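Local coordinates for protein 4-hydroxybutyrate coenzyme A transferase (Shewanella oneidensis, PDB 2OAS) that probably transfers coenzyme A between carboxylic acids such as acetate and 4-hydroxybutyrate, and binds coenzyme A, at residues A90-I95 / T323-G328; P101-F104 / E108-I111. One frame throughout, in Å; residues are numbered along the deposited sequence.

Contact 1 (A90-I95 / T323-G328); sequences ADYVPI and TKIYSG. With COA (coenzyme A), chain C.
The phenol ring of Tyr92 lies against Ile325, whose methyl CG2 stands over the centre of one face, 3.6 Å from the ring centroid and 6° off the normal, a CH-pi contact. Pro94 N lies above the opposite face, 4.1 Å from the plane. The other branch of Ile325 reaches the CD1 side of the ring, where Ile325 CD1 comes to 3.5 Å from Tyr92 CD1. With Tyr92 CG anti to its own nitrogen (chi1 167°), the ring extends across the gap between the two segments, whose nearest CA atoms, those of Tyr92 and Ile325, stay 7.6 Å apart. Farther along the ring, Tyr92 CE2 approaches Ser327 O obliquely at 3.6 Å, and Tyr92 OH lies 3.5 Å from Gly328 CA. No hydrogen bond joins the two segments; the hydroxyl has a weak one with Asp319. Replacing Tyr92 with an alanine would probably leave the Ile325 methyls facing a gap and Asp319 without this phenolic partner. The reverse side of 323-328 faces coenzyme A: Ser327 OG donates a weak hydrogen bond to O9P of the cofactor at 3.2 Å, so the ring packs behind a wall of the CoA pocket. The contact joins strand 91-92, an outermost strand of the N-terminal parallel sheet, to strand 324-325, which forms a two-stranded antiparallel ribbon with 320-321. Helix 82-86 adds Leu85 beside Tyr92, and Leu397 of the second subunit also packs on Tyr92.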
# COMPACT_ATOMS: atom_id res chain seq x y z
N ALA A 90 -5.86 1.87 26.45
CA ALA A 90 -6.17 2.77 25.35
C ALA A 90 -6.38 1.93 24.10
O ALA A 90 -6.05 0.74 24.07
CB ALA A 90 -5.02 3.75 25.14
N ASP A 91 -6.94 2.56 23.08
CA ASP A 91 -7.22 1.88 21.83
C ASP A 91 -6.38 2.42 20.69
O ASP A 91 -6.20 3.62 20.57
CB ASP A 91 -8.69 2.03 21.48
CG ASP A 91 -9.58 1.35 22.47
OD1 ASP A 91 -9.24 0.21 22.84
OD2 ASP A 91 -10.60 1.94 22.89
N TYR A 92 -5.88 1.51 19.85
CA TYR A 92 -5.09 1.88 18.69
C TYR A 92 -5.85 1.53 17.43
O TYR A 92 -6.21 0.36 17.22
CB TYR A 92 -3.75 1.15 18.68
CG TYR A 92 -3.00 1.24 17.37
CD1 TYR A 92 -2.71 0.10 16.63
CD2 TYR A 92 -2.55 2.47 16.88
CE1 TYR A 92 -1.98 0.17 15.44
CE2 TYR A 92 -1.82 2.55 15.70
CZ TYR A 92 -1.54 1.40 14.99
OH TYR A 92 -0.76 1.48 13.85
N VAL A 93 -6.08 2.53 16.59
CA VAL A 93 -6.80 2.36 15.33
C VAL A 93 -5.86 2.53 14.15
O VAL A 93 -5.51 3.64 13.80
CB VAL A 93 -7.96 3.36 15.21
CG1 VAL A 93 -8.70 3.15 13.89
CG2 VAL A 93 -8.92 3.19 16.38
N PRO A 94 -5.44 1.42 13.53
CA PRO A 94 -4.54 1.56 12.39
C PRO A 94 -5.22 2.24 11.19
O PRO A 94 -6.29 1.82 10.77
CB PRO A 94 -4.12 0.11 12.13
CG PRO A 94 -5.34 -0.67 12.51
CD PRO A 94 -5.80 0.01 13.77
N ILE A 95 -4.58 3.28 10.65
CA ILE A 95 -5.16 4.00 9.51
C ILE A 95 -4.15 4.93 8.85
O ILE A 95 -3.39 5.60 9.55
CB ILE A 95 -6.36 4.86 9.94
CG1 ILE A 95 -6.91 5.63 8.75
CG2 ILE A 95 -5.93 5.86 10.98
CD1 ILE A 95 -8.20 6.32 9.05
N THR A 323 3.41 -7.34 19.23
CA THR A 323 2.00 -7.01 19.40
C THR A 323 1.81 -5.71 20.17
O THR A 323 0.69 -5.24 20.34
CB THR A 323 1.27 -8.12 20.16
OG1 THR A 323 1.83 -8.23 21.48
CG2 THR A 323 1.42 -9.45 19.44
N LYS A 324 2.91 -5.14 20.66
CA LYS A 324 2.84 -3.89 21.41
C LYS A 324 2.99 -2.71 20.48
O LYS A 324 4.04 -2.55 19.84
CB LYS A 324 3.92 -3.84 22.49
CG LYS A 324 5.02 -4.85 22.32
CD LYS A 324 4.81 -6.08 23.22
CE LYS A 324 4.55 -7.37 22.42
NZ LYS A 324 5.65 -7.76 21.48
N ILE A 325 1.95 -1.90 20.39
CA ILE A 325 1.95 -0.73 19.52
C ILE A 325 2.90 0.34 20.02
O ILE A 325 2.82 0.76 21.17
CB ILE A 325 0.55 -0.12 19.40
CG1 ILE A 325 -0.46 -1.22 19.07
CG2 ILE A 325 0.55 0.97 18.34
CD1 ILE A 325 -0.15 -2.01 17.83
N TYR A 326 3.81 0.78 19.15
CA TYR A 326 4.76 1.82 19.50
C TYR A 326 4.32 3.17 18.94
O TYR A 326 4.30 4.17 19.67
CB TYR A 326 6.15 1.46 18.96
CG TYR A 326 7.24 2.43 19.38
CD1 TYR A 326 7.86 2.32 20.63
CD2 TYR A 326 7.60 3.51 18.56
CE1 TYR A 326 8.81 3.27 21.05
CE2 TYR A 326 8.54 4.45 18.97
CZ TYR A 326 9.14 4.33 20.21
OH TYR A 326 10.06 5.28 20.63
N SER A 327 3.96 3.22 17.66
CA SER A 327 3.55 4.48 17.06
C SER A 327 2.34 4.37 16.15
O SER A 327 1.20 4.34 16.62
CB SER A 327 4.74 5.10 16.31
OG SER A 327 5.27 4.19 15.36
N GLY A 328 2.57 4.32 14.84
CA GLY A 328 1.46 4.23 13.91
C GLY A 328 1.86 4.11 12.46
O GLY A 328 3.04 4.22 12.11
N1A COA C . 13.17 -4.74 18.47
C2A COA C . 13.19 -4.44 19.90
N3A COA C . 13.33 -3.00 20.22
C4A COA C . 13.47 -1.97 19.18
C5A COA C . 13.43 -2.28 17.77
C6A COA C . 13.30 -3.71 17.42
N6A COA C . 13.27 -4.12 16.07
N7A COA C . 13.58 -1.12 17.02
C8A COA C . 13.68 -0.10 17.98
N9A COA C . 13.60 -0.59 19.30
C1B COA C . 13.68 0.15 20.55
C2B COA C . 14.91 1.07 20.83
O2B COA C . 15.75 0.57 21.80
C3B COA C . 14.35 2.46 21.16
O3B COA C . 14.84 2.91 22.46
P3B COA C . 14.46 4.30 23.11
O7A COA C . 14.76 5.48 22.27
O8A COA C . 13.00 4.32 23.41
O9A COA C . 15.16 4.42 24.38
C4B COA C . 12.87 2.36 21.08
O4B COA C . 12.50 1.02 20.73
C5B COA C . 12.57 3.54 20.06
O5B COA C . 13.15 3.28 18.77
P1A COA C . 13.73 4.40 17.69
O1A COA C . 14.75 5.25 18.22
O2A COA C . 14.28 3.73 16.44
O3A COA C . 12.41 5.20 17.34
P2A COA C . 12.37 6.38 16.32
O4A COA C . 11.91 7.59 17.00
O5A COA C . 13.68 6.64 15.75
O6A COA C . 11.57 6.10 15.12
CBP COA C . 9.86 4.87 13.73
CCP COA C . 11.42 5.03 14.19
CDP COA C . 9.40 4.38 15.15
CEP COA C . 9.68 3.68 12.68
CAP COA C . 9.11 6.32 13.33
OAP COA C . 9.87 6.67 12.13
C9P COA C . 7.64 6.18 12.93
O9P COA C . 6.79 6.55 13.73
N8P COA C . 7.35 5.65 11.65
C7P COA C . 6.10 5.40 10.94
C6P COA C . 5.90 6.10 9.55
C5P COA C . 5.38 7.48 9.59
O5P COA C . 4.52 7.85 8.79
N4P COA C . 5.94 8.31 10.63
C3P COA C . 5.68 9.69 11.01
C2P COA C . 5.72 10.76 9.86
S1P COA C . 4.22 11.78 9.79

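Contact 2 (P101-F104 / E108-I111); sequences PKLF and EQKI
Leu103 O accepts a backbone hydrogen bond from Gln109 N at 3.0 Å with an N-H...O angle of 155°, the donor sitting well out of the carbonyl plane. Ser106 OG lies in hydrogen-bonding reach of Lys102 O and Glu108 OE1, and weakly of Leu103 O. A water stands within hydrogen-bonding reach of two carbonyl oxygens, Phe104 O and Gln109 O, 2.8 Å from the latter. With Gln109 CG anti to the backbone N (chi1 172°) and the chain bent at chi2, the amide turns back along its own backbone: NE2 gives a nearly straight bond (169°) to Lys110 O, arriving in the carbonyl plane on a lone pair, and this fixes the amide's rotation. Glu108 OE2 forms a salt bridge with Lys393 of the second subunit. Lys102 NZ stays 4.2 Å from Glu108 OE1, too far for a salt bridge, and bonds instead to Gly340 O of that subunit. Beneath these polar links, Ile111 CD1 rests over the centre of the Phe104 ring, 3.4 Å from its centroid. Leu103 CG meets Gln109 CB at 3.7 Å. Trp23 meets Phe104 edge-to-face, and Ala139 of helix 136-142 touches both Phe104 and Ile111. The link from Gln109 N back to Leu103 O folds the chain against the end of helix 100-105, an alpha-to-beta connection leading into strand 113-118 of the parallel alpha/beta sheet.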
# COMPACT_ATOMS: atom_id res chain seq x y z
N PRO A 101 -8.73 12.37 7.40
CA PRO A 101 -9.66 13.44 7.02
C PRO A 101 -10.93 12.88 6.39
O PRO A 101 -12.03 13.39 6.63
CB PRO A 101 -8.86 14.25 6.01
CG PRO A 101 -7.47 14.11 6.50
CD PRO A 101 -7.41 12.61 6.81
N LYS A 102 -10.77 11.83 5.61
CA LYS A 102 -11.89 11.18 4.94
C LYS A 102 -12.83 10.48 5.94
O LYS A 102 -14.05 10.47 5.76
CB LYS A 102 -11.40 10.16 3.91
CG LYS A 102 -12.51 9.27 3.35
CD LYS A 102 -12.05 7.79 3.23
CE LYS A 102 -13.26 6.86 2.96
NZ LYS A 102 -12.92 5.42 2.69
N LEU A 103 -12.25 9.87 6.98
CA LEU A 103 -13.02 9.18 8.01
C LEU A 103 -13.93 10.19 8.70
O LEU A 103 -15.05 9.87 9.11
CB LEU A 103 -12.08 8.54 9.04
CG LEU A 103 -12.69 7.52 10.01
CD1 LEU A 103 -12.96 6.23 9.25
CD2 LEU A 103 -11.74 7.23 11.15
N PHE A 104 -13.43 11.41 8.85
CA PHE A 104 -14.22 12.45 9.49
C PHE A 104 -15.25 12.99 8.52
O PHE A 104 -16.44 12.99 8.82
CB PHE A 104 -13.34 13.59 9.98
CG PHE A 104 -12.38 13.21 11.06
CD1 PHE A 104 -12.60 12.07 11.84
CD2 PHE A 104 -11.26 13.99 11.31
CE1 PHE A 104 -11.72 11.71 12.86
CE2 PHE A 104 -10.36 13.65 12.33
CZ PHE A 104 -10.59 12.50 13.10
N GLU A 108 -18.04 8.78 8.88
CA GLU A 108 -17.86 7.44 9.46
C GLU A 108 -17.51 7.54 10.93
O GLU A 108 -17.94 6.72 11.74
CB GLU A 108 -16.78 6.67 8.69
CG GLU A 108 -17.18 6.29 7.26
CD GLU A 108 -16.03 5.69 6.45
OE1 GLU A 108 -15.03 6.41 6.20
OE2 GLU A 108 -16.13 4.50 6.07
N GLN A 109 -16.72 8.56 11.29
CA GLN A 109 -16.32 8.79 12.68
C GLN A 109 -16.78 10.17 13.12
O GLN A 109 -16.29 11.19 12.64
CB GLN A 109 -14.80 8.66 12.84
CG GLN A 109 -14.27 9.06 14.22
CD GLN A 109 -14.71 8.13 15.34
OE1 GLN A 109 -14.25 7.00 15.44
NE2 GLN A 109 -15.59 8.61 16.20
N LYS A 110 -17.73 10.19 14.03
CA LYS A 110 -18.30 11.42 14.55
C LYS A 110 -17.37 12.11 15.54
O LYS A 110 -16.61 11.45 16.25
CB LYS A 110 -19.63 11.13 15.25
CG LYS A 110 -20.79 11.99 14.79
CD LYS A 110 -21.17 11.69 13.33
CE LYS A 110 -22.33 12.58 12.87
NZ LYS A 110 -22.76 12.33 11.46
N ILE A 111 -17.45 13.43 15.58
CA ILE A 111 -16.65 14.23 16.50
C ILE A 111 -17.56 15.28 17.13
O ILE A 111 -18.09 16.14 16.44
CB ILE A 111 -15.51 14.95 15.76
CG1 ILE A 111 -14.55 13.92 15.17
CG2 ILE A 111 -14.83 15.92 16.69
CD1 ILE A 111 -13.39 14.49 14.42
O HOH W 1 -17.92 13.12 11.37

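From the N terminus, the chain passes through strand 91-92, the first half of contact 1, and soon enters helix 100-105, the first half of contact 2. Contact 2 closes at once, with three residues between its segments, before strand 113-118 begins. Contact 1 closes only after 227 intervening residues, when the chain reaches 323-328, so the short turn lies wholly within the long loop. Contact 2 is local to the N-terminal alpha/beta domain, whereas contact 1 ties the N-terminal part of the fold to the C-terminal part. Their centres are 18 Å apart, yet Ile95 CD1 packs 4.2 Å from Leu103 CD2. Both also touch the second subunit.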